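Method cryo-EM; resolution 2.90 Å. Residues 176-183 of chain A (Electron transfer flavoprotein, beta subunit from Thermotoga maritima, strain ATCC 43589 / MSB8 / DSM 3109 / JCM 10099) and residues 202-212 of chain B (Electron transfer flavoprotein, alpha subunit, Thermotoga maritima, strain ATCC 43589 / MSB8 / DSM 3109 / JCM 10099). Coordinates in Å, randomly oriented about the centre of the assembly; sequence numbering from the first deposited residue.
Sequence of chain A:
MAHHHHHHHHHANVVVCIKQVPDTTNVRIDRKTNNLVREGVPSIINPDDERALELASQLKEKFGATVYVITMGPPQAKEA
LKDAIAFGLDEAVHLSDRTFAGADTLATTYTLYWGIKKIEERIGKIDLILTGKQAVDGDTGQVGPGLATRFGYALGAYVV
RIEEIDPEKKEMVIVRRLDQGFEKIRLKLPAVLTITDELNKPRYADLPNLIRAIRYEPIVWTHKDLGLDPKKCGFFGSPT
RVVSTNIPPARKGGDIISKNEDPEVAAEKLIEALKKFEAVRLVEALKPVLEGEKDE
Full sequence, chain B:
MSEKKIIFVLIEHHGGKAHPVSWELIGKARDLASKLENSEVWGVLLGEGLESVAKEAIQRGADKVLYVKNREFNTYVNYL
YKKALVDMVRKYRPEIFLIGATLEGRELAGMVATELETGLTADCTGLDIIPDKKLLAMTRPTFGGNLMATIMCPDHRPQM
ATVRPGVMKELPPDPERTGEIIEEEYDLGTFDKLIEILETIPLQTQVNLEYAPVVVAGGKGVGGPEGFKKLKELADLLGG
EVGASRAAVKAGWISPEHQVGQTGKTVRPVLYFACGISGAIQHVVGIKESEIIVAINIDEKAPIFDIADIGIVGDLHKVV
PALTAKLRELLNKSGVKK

Chain A (176-183) RRLDQGFE
Chain B 202-212: PLQTQVNLEYA

What backbone frame does chain A bring to the contact? Residues 176-183 form a tight beta hairpin. A:Arg176 and A:Glu183 face each other across it, joined by two backbone hydrogen bonds, A:Arg176 N to A:Glu183 O at 3.0 Å and A:Glu183 N to A:Arg176 O at 2.9 Å; A:Leu178 N to A:Gly181 O, at 3.2 Å, closes the turn. A weak hydrogen bond from A:Arg176 NH1 to A:Glu183 OE2, 3.4 Å and part of a salt bridge, links the same pair beyond the reach of chain B. Chain B, from B:Pro202 to B:Ala212, is an irregular loop with no helix, and the two stretches bury 516 Å² between them.

How does A:Arg177 bind the loop? Its CA-to-CB bond points toward chain B, and an extended start (chi1 t, chi2 t) followed by chi3 m and chi4 near -94° carries the guanidinium into the loop. There it grips one acceptor with two nitrogens: NH1 of A:Arg177 donates to OD1 of B:Asn208 at 3.2 Å, and NH2 of A:Arg177 to the same OD1 at 3.3 Å, with the oxygen near the guanidinium plane. B:Asn208 (chi1 m) is steadied by its own ND2, which donates to B:Leu203 O at 3.3 Å. Other neighbours of A:Arg177 are close: its NH1 lies 3.3 Å from CD2 of B:Tyr211 and 3.7 Å from CD1 of B:Leu203, and its NH2 lies 3.7 Å from O of B:Val207.

What does the turn offer after the arginine? The CA-to-CB bond of A:Leu178 (phi/psi -121/-174) points away, but the carbonyl O of A:Leu178 comes 3.6 Å from B:Leu203 CD1. A:Asp179 (-85/-29, chi1 m) sets its O 3.4 Å from B:Leu203 CD2, while its OD1 approaches B:Tyr211 CD1 at 4.2 Å; the CA atoms of A:Asp179 and B:Tyr211 are 7.0 Å apart. The CA-to-CB bond of A:Gln180 (-81/-12) also points away. At A:Gly181 the backbone adopts 146/173, where a CB would jam against the preceding carbonyl O. It would also lie 3.5 Å from B:Leu203 N. Without one, the chains come close: the CA atoms of A:Gly181 and B:Leu203 are 4.2 Å apart, and A:Gly181 CA is 3.7 Å from B:Leu203 CD1.

Where does the A:Phe182 ring settle? From a backbone of -75/163, chi1 of -45° and chi2 of -75° bring the ring to the loop although its CA-to-CB bond points sideways. B:Leu203 (chi1 t, chi2 p) covers one face, its CD1 4.2 Å from A:Phe182 CZ in an apolar contact, and the side chain of B:Gln206 (chi1 m, chi2 t) lies over the opposite face. At the ring edge, B:Thr205 OG1 is 3.5 Å from A:Phe182 CE2. OG1 of B:Thr205 (chi1 p) also donates to B:Pro202 O at 2.8 Å, a bond within the loop beside the ring; the same B:Pro202 O sits 3.5 Å from A:Phe182 CD2.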

# COMPACT_ATOMS: atom_id res chain seq x y z
N ARG A 176 -10.88 10.76 -56.81
CA ARG A 176 -11.25 9.98 -55.65
C ARG A 176 -10.73 8.56 -55.79
O ARG A 176 -10.84 7.95 -56.85
CB ARG A 176 -12.77 9.98 -55.49
CG ARG A 176 -13.37 8.70 -54.89
CD ARG A 176 -14.84 8.58 -55.15
NE ARG A 176 -15.63 9.52 -54.36
CZ ARG A 176 -16.93 9.72 -54.53
NH1 ARG A 176 -17.58 9.05 -55.47
NH2 ARG A 176 -17.57 10.60 -53.78
N ARG A 177 -10.16 8.02 -54.71
CA ARG A 177 -9.76 6.62 -54.68
C ARG A 177 -10.93 5.76 -54.22
O ARG A 177 -11.54 6.04 -53.19
CB ARG A 177 -8.58 6.42 -53.74
CG ARG A 177 -8.29 4.97 -53.41
CD ARG A 177 -7.24 4.87 -52.34
NE ARG A 177 -5.91 5.10 -52.86
CZ ARG A 177 -5.09 4.13 -53.27
NH1 ARG A 177 -5.49 2.87 -53.23
NH2 ARG A 177 -3.89 4.43 -53.73
N LEU A 178 -11.23 4.73 -54.98
CA LEU A 178 -12.15 3.68 -54.57
C LEU A 178 -11.41 2.34 -54.59
O LEU A 178 -10.20 2.29 -54.81
CB LEU A 178 -13.38 3.65 -55.48
CG LEU A 178 -14.31 4.85 -55.31
CD1 LEU A 178 -15.54 4.71 -56.18
CD2 LEU A 178 -14.70 5.03 -53.85
N ASP A 179 -12.14 1.26 -54.36
CA ASP A 179 -11.49 -0.04 -54.29
C ASP A 179 -11.31 -0.68 -55.66
O ASP A 179 -10.37 -1.46 -55.86
CB ASP A 179 -12.27 -0.98 -53.38
CG ASP A 179 -12.11 -0.62 -51.92
OD1 ASP A 179 -11.05 -0.06 -51.56
OD2 ASP A 179 -13.03 -0.90 -51.13
N GLN A 180 -12.18 -0.37 -56.62
CA GLN A 180 -11.96 -0.83 -57.98
C GLN A 180 -10.97 0.03 -58.73
O GLN A 180 -10.50 -0.37 -59.80
CB GLN A 180 -13.28 -0.88 -58.75
CG GLN A 180 -13.83 0.48 -59.16
CD GLN A 180 -14.70 1.12 -58.09
OE1 GLN A 180 -14.65 0.73 -56.93
NE2 GLN A 180 -15.49 2.10 -58.49
N GLY A 181 -10.62 1.20 -58.20
CA GLY A 181 -9.69 2.09 -58.85
C GLY A 181 -10.02 3.54 -58.60
O GLY A 181 -11.06 3.87 -58.03
N PHE A 182 -9.13 4.43 -59.03
CA PHE A 182 -9.37 5.85 -58.92
C PHE A 182 -10.39 6.30 -59.95
O PHE A 182 -10.66 5.61 -60.93
CB PHE A 182 -8.07 6.62 -59.10
CG PHE A 182 -6.92 6.05 -58.34
CD1 PHE A 182 -6.84 6.22 -56.97
CD2 PHE A 182 -5.93 5.33 -58.98
CE1 PHE A 182 -5.78 5.69 -56.26
CE2 PHE A 182 -4.88 4.80 -58.28
CZ PHE A 182 -4.80 4.98 -56.92
N GLU A 183 -10.96 7.48 -59.73
CA GLU A 183 -11.89 8.05 -60.70
C GLU A 183 -11.85 9.57 -60.63
O GLU A 183 -11.91 10.14 -59.54
CB GLU A 183 -13.31 7.54 -60.46
CG GLU A 183 -13.74 7.49 -59.01
CD GLU A 183 -15.16 7.00 -58.87
OE1 GLU A 183 -15.51 5.98 -59.50
OE2 GLU A 183 -15.95 7.63 -58.13
N PRO B 202 -7.18 2.76 -63.29
CA PRO B 202 -6.91 1.50 -62.58
C PRO B 202 -6.11 1.71 -61.30
O PRO B 202 -5.36 2.68 -61.15
CB PRO B 202 -6.11 0.68 -63.60
CG PRO B 202 -6.51 1.24 -64.91
CD PRO B 202 -6.74 2.70 -64.69
N LEU B 203 -6.30 0.78 -60.37
CA LEU B 203 -5.71 0.89 -59.04
C LEU B 203 -4.21 0.65 -59.03
O LEU B 203 -3.53 1.10 -58.11
CB LEU B 203 -6.40 -0.09 -58.09
CG LEU B 203 -6.38 0.22 -56.59
CD1 LEU B 203 -7.05 1.54 -56.30
CD2 LEU B 203 -7.05 -0.91 -55.82
N GLN B 204 -3.67 -0.04 -60.04
CA GLN B 204 -2.24 -0.33 -60.08
C GLN B 204 -1.43 0.76 -60.78
O GLN B 204 -0.25 0.55 -61.05
CB GLN B 204 -2.00 -1.68 -60.76
CG GLN B 204 -2.32 -1.74 -62.24
CD GLN B 204 -3.75 -2.16 -62.52
OE1 GLN B 204 -4.60 -2.17 -61.63
NE2 GLN B 204 -4.02 -2.53 -63.77
N THR B 205 -2.04 1.91 -61.06
CA THR B 205 -1.29 3.04 -61.60
C THR B 205 -0.50 3.79 -60.54
O THR B 205 0.37 4.59 -60.89
CB THR B 205 -2.24 4.02 -62.30
OG1 THR B 205 -3.19 4.51 -61.36
CG2 THR B 205 -2.97 3.33 -63.44
N GLN B 206 -0.79 3.56 -59.26
CA GLN B 206 -0.05 4.17 -58.17
C GLN B 206 0.37 3.12 -57.16
O GLN B 206 0.25 1.92 -57.43
CB GLN B 206 -0.89 5.26 -57.49
CG GLN B 206 -1.17 6.46 -58.35
CD GLN B 206 -2.14 7.42 -57.69
OE1 GLN B 206 -1.98 7.77 -56.52
NE2 GLN B 206 -3.15 7.85 -58.44
N VAL B 207 0.86 3.55 -56.01
CA VAL B 207 1.20 2.65 -54.91
C VAL B 207 0.05 2.69 -53.92
O VAL B 207 -0.28 3.75 -53.39
CB VAL B 207 2.51 3.08 -54.23
CG1 VAL B 207 2.83 2.15 -53.07
CG2 VAL B 207 3.65 3.11 -55.24
N ASN B 208 -0.57 1.54 -53.68
CA ASN B 208 -1.72 1.51 -52.78
C ASN B 208 -1.28 1.28 -51.34
O ASN B 208 -1.39 2.18 -50.50
CB ASN B 208 -2.71 0.44 -53.23
CG ASN B 208 -3.02 0.52 -54.71
OD1 ASN B 208 -3.33 1.59 -55.22
ND2 ASN B 208 -2.92 -0.61 -55.40
N LEU B 209 -0.77 0.08 -51.05
CA LEU B 209 -0.16 -0.34 -49.79
C LEU B 209 -1.06 -0.18 -48.55
O LEU B 209 -0.58 -0.36 -47.43
CB LEU B 209 1.18 0.38 -49.57
CG LEU B 209 2.31 -0.43 -48.95
CD1 LEU B 209 2.62 -1.65 -49.78
CD2 LEU B 209 3.53 0.44 -48.81
N GLU B 210 -2.33 0.17 -48.70
CA GLU B 210 -3.31 -0.02 -47.64
C GLU B 210 -4.56 -0.72 -48.12
O GLU B 210 -5.27 -1.32 -47.30
CB GLU B 210 -3.74 1.31 -47.00
CG GLU B 210 -2.68 2.07 -46.24
CD GLU B 210 -2.06 3.18 -47.06
OE1 GLU B 210 -2.52 3.41 -48.19
OE2 GLU B 210 -1.12 3.84 -46.56
N TYR B 211 -4.86 -0.65 -49.41
CA TYR B 211 -6.04 -1.26 -50.00
C TYR B 211 -5.65 -2.38 -50.95
O TYR B 211 -6.41 -2.71 -51.86
CB TYR B 211 -6.88 -0.19 -50.70
CG TYR B 211 -7.05 1.06 -49.87
CD1 TYR B 211 -8.04 1.13 -48.89
CD2 TYR B 211 -6.23 2.16 -50.05
CE1 TYR B 211 -8.19 2.27 -48.12
CE2 TYR B 211 -6.37 3.29 -49.28
CZ TYR B 211 -7.36 3.34 -48.33
OH TYR B 211 -7.51 4.48 -47.57
N ALA B 212 -4.47 -2.93 -50.76
CA ALA B 212 -3.98 -4.10 -51.48
C ALA B 212 -4.29 -5.35 -50.67
O ALA B 212 -4.03 -5.38 -49.46
CB ALA B 212 -2.48 -4.00 -51.72